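Local atomic coordinates of succinate dehydrogenase (Membrane anchor subunit) (Mycolicibacterium smegmatis, PDB entry 7D6V), a protein that probably holds a mycobacterial succinate dehydrogenase in the membrane and carries electrons through an iron-sulfur cluster to a bound quinone. Residues C[64-69]-C[265-270]. Residues are numbered along the deposited sequence; the frame is centred on the assembly and turned at random.
Sequences YHYLTP and TISDLR
Leu269 lays its isopropyl end over one face of the Tyr64 ring. Its CD2 sits 4.1 Å from the centre of that ring, a clear CH-pi contact that lies 11° off the ring normal. The other methyl, CD1, is on the same face but further out, by CE1, CZ and OH, and lies 3.4 Å from Tyr64 CE1. The two side chains reach each other from opposite directions. Tyr64 CG lies beside the backbone N (chi1 -40°) and roughly anti to the carbonyl carbon, which sends the ring toward 265-270.

Ser267 meets the same ring obliquely, at its CD2-CE2 side, with CB 3.7 Å from Tyr64 CE2. Its OG comes to the edge of the Tyr66 ring, in the ring plane and 3.9 Å from Tyr66 CE2. That is contact without bonding: the hydroxyl is hydrogen-bonded to Gly186 O, which ties 265-270 to the loop before helix 188-204. Tyr66 OH in turn has a weak hydrogen bond to Asn189 OD1 of that helix. One face of the Tyr66 ring is taken by Tyr64 CB, 3.7 Å above its plane and offset toward the rim. Tyr64 thus meets both Ser267 and Leu269, Tyr66 only the serine.

The arrangement joins a short antiparallel hairpin, strands 60-61 and 66-67 with a G1 beta bulge where His65 and Tyr66 both face Val61, to the C-terminal tail that leaves helix 240-264, at the end of the helical bundle remote from the iron-sulfur cluster and the ubiquinone pocket.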
loop_
_atom_site.group_PDB
_atom_site.type_symbol
_atom_site.label_atom_id
_atom_site.label_comp_id
_atom_site.label_asym_id
_atom_site.label_seq_id
_atom_site.Cartn_x
_atom_site.Cartn_y
_atom_site.Cartn_z
ATOM N N TYR C 64 -33.675 -51.330 -9.290
ATOM C CA TYR C 64 -33.720 -50.105 -8.508
ATOM C C TYR C 64 -33.607 -48.858 -9.366
ATOM O O TYR C 64 -33.439 -47.763 -8.824
ATOM C CB TYR C 64 -32.617 -50.117 -7.449
ATOM C CG TYR C 64 -32.439 -51.464 -6.798
ATOM C CD1 TYR C 64 -33.520 -52.146 -6.265
ATOM C CD2 TYR C 64 -31.194 -52.062 -6.731
ATOM C CE1 TYR C 64 -33.367 -53.379 -5.684
ATOM C CE2 TYR C 64 -31.030 -53.295 -6.146
ATOM C CZ TYR C 64 -32.118 -53.950 -5.625
ATOM O OH TYR C 64 -31.952 -55.181 -5.041
ATOM N N HIS C 65 -33.682 -49.001 -10.690
ATOM C CA HIS C 65 -33.705 -47.865 -11.607
ATOM C C HIS C 65 -32.485 -46.967 -11.415
ATOM O O HIS C 65 -32.596 -45.753 -11.247
ATOM C CB HIS C 65 -35.004 -47.074 -11.454
ATOM C CG HIS C 65 -36.185 -47.718 -12.110
ATOM N ND1 HIS C 65 -36.858 -48.781 -11.553
ATOM C CD2 HIS C 65 -36.826 -47.435 -13.268
ATOM C CE1 HIS C 65 -37.853 -49.135 -12.344
ATOM N NE2 HIS C 65 -37.857 -48.333 -13.391
ATOM N N TYR C 66 -31.307 -47.578 -11.443
ATOM C CA TYR C 66 -30.049 -46.858 -11.320
ATOM C C TYR C 66 -29.472 -46.636 -12.707
ATOM O O TYR C 66 -29.344 -47.585 -13.484
ATOM C CB TYR C 66 -29.045 -47.631 -10.466
ATOM C CG TYR C 66 -29.361 -47.697 -8.997
ATOM C CD1 TYR C 66 -30.106 -46.709 -8.378
ATOM C CD2 TYR C 66 -28.893 -48.745 -8.223
ATOM C CE1 TYR C 66 -30.388 -46.772 -7.030
ATOM C CE2 TYR C 66 -29.166 -48.815 -6.878
ATOM C CZ TYR C 66 -29.911 -47.827 -6.286
ATOM O OH TYR C 66 -30.185 -47.899 -4.944
ATOM N N LEU C 67 -29.117 -45.393 -13.010
ATOM C CA LEU C 67 -28.553 -45.040 -14.303
ATOM C C LEU C 67 -27.306 -44.199 -14.094
ATOM O O LEU C 67 -27.334 -43.210 -13.357
ATOM C CB LEU C 67 -29.565 -44.284 -15.164
ATOM C CG LEU C 67 -29.098 -43.905 -16.568
ATOM C CD1 LEU C 67 -28.785 -45.144 -17.383
ATOM C CD2 LEU C 67 -30.147 -43.065 -17.253
ATOM N N THR C 68 -26.219 -44.600 -14.739
ATOM C CA THR C 68 -24.979 -43.847 -14.657
ATOM C C THR C 68 -25.151 -42.472 -15.297
ATOM O O THR C 68 -25.804 -42.350 -16.339
ATOM C CB THR C 68 -23.854 -44.609 -15.357
ATOM O OG1 THR C 68 -23.696 -45.897 -14.754
ATOM C CG2 THR C 68 -22.565 -43.859 -15.236
ATOM N N PRO C 69 -24.590 -41.416 -14.702
ATOM C CA PRO C 69 -24.612 -40.103 -15.367
ATOM C C PRO C 69 -23.885 -40.078 -16.699
ATOM O O PRO C 69 -24.202 -39.230 -17.541
ATOM C CB PRO C 69 -23.935 -39.182 -14.345
ATOM C CG PRO C 69 -24.091 -39.872 -13.047
ATOM C CD PRO C 69 -24.063 -41.334 -13.332
ATOM N N THR C 265 -22.954 -57.596 -8.004
ATOM C CA THR C 265 -22.589 -57.287 -6.627
ATOM C C THR C 265 -23.896 -56.913 -5.939
ATOM O O THR C 265 -24.858 -56.516 -6.602
ATOM C CB THR C 265 -21.547 -56.152 -6.546
ATOM O OG1 THR C 265 -20.337 -56.579 -7.180
ATOM C CG2 THR C 265 -21.212 -55.780 -5.116
ATOM N N ILE C 266 -23.926 -57.031 -4.616
ATOM C CA ILE C 266 -25.115 -56.651 -3.865
ATOM C C ILE C 266 -25.164 -55.135 -3.741
ATOM O O ILE C 266 -24.134 -54.456 -3.700
ATOM C CB ILE C 266 -25.140 -57.335 -2.482
ATOM C CG1 ILE C 266 -24.016 -56.795 -1.590
ATOM C CG2 ILE C 266 -25.032 -58.845 -2.634
ATOM C CD1 ILE C 266 -24.251 -57.002 -0.110
ATOM N N SER C 267 -26.380 -54.593 -3.693
ATOM C CA SER C 267 -26.555 -53.148 -3.637
ATOM C C SER C 267 -26.509 -52.591 -2.222
ATOM O O SER C 267 -26.354 -51.378 -2.065
ATOM C CB SER C 267 -27.880 -52.745 -4.287
ATOM O OG SER C 267 -28.089 -51.347 -4.173
ATOM N N ASP C 268 -26.624 -53.440 -1.201
ATOM C CA ASP C 268 -26.780 -52.999 0.185
ATOM C C ASP C 268 -28.040 -52.144 0.339
ATOM O O ASP C 268 -27.992 -50.955 0.658
ATOM C CB ASP C 268 -25.531 -52.256 0.676
ATOM C CG ASP C 268 -25.496 -52.100 2.178
ATOM O OD1 ASP C 268 -25.947 -51.053 2.680
ATOM O OD2 ASP C 268 -25.024 -53.031 2.860
ATOM N N LEU C 269 -29.178 -52.783 0.090
ATOM C CA LEU C 269 -30.467 -52.111 0.153
ATOM C C LEU C 269 -30.871 -51.825 1.596
ATOM O O LEU C 269 -30.469 -52.522 2.530
ATOM C CB LEU C 269 -31.547 -52.965 -0.510
ATOM C CG LEU C 269 -31.885 -52.799 -1.991
ATOM C CD1 LEU C 269 -33.032 -53.727 -2.316
ATOM C CD2 LEU C 269 -32.252 -51.371 -2.352
ATOM N N ARG C 270 -31.680 -50.779 1.764
ATOM C CA ARG C 270 -32.289 -50.450 3.045
ATOM C C ARG C 270 -33.779 -50.739 3.069
ATOM O O ARG C 270 -34.330 -50.964 4.150
ATOM C CB ARG C 270 -32.061 -48.967 3.380
ATOM C CG ARG C 270 -30.677 -48.651 3.915
ATOM C CD ARG C 270 -29.657 -48.690 2.789
ATOM N NE ARG C 270 -28.311 -48.341 3.217
ATOM C CZ ARG C 270 -27.849 -47.099 3.246
ATOM N NH1 ARG C 270 -26.609 -46.860 3.648
ATOM N NH2 ARG C 270 -28.623 -46.100 2.853
#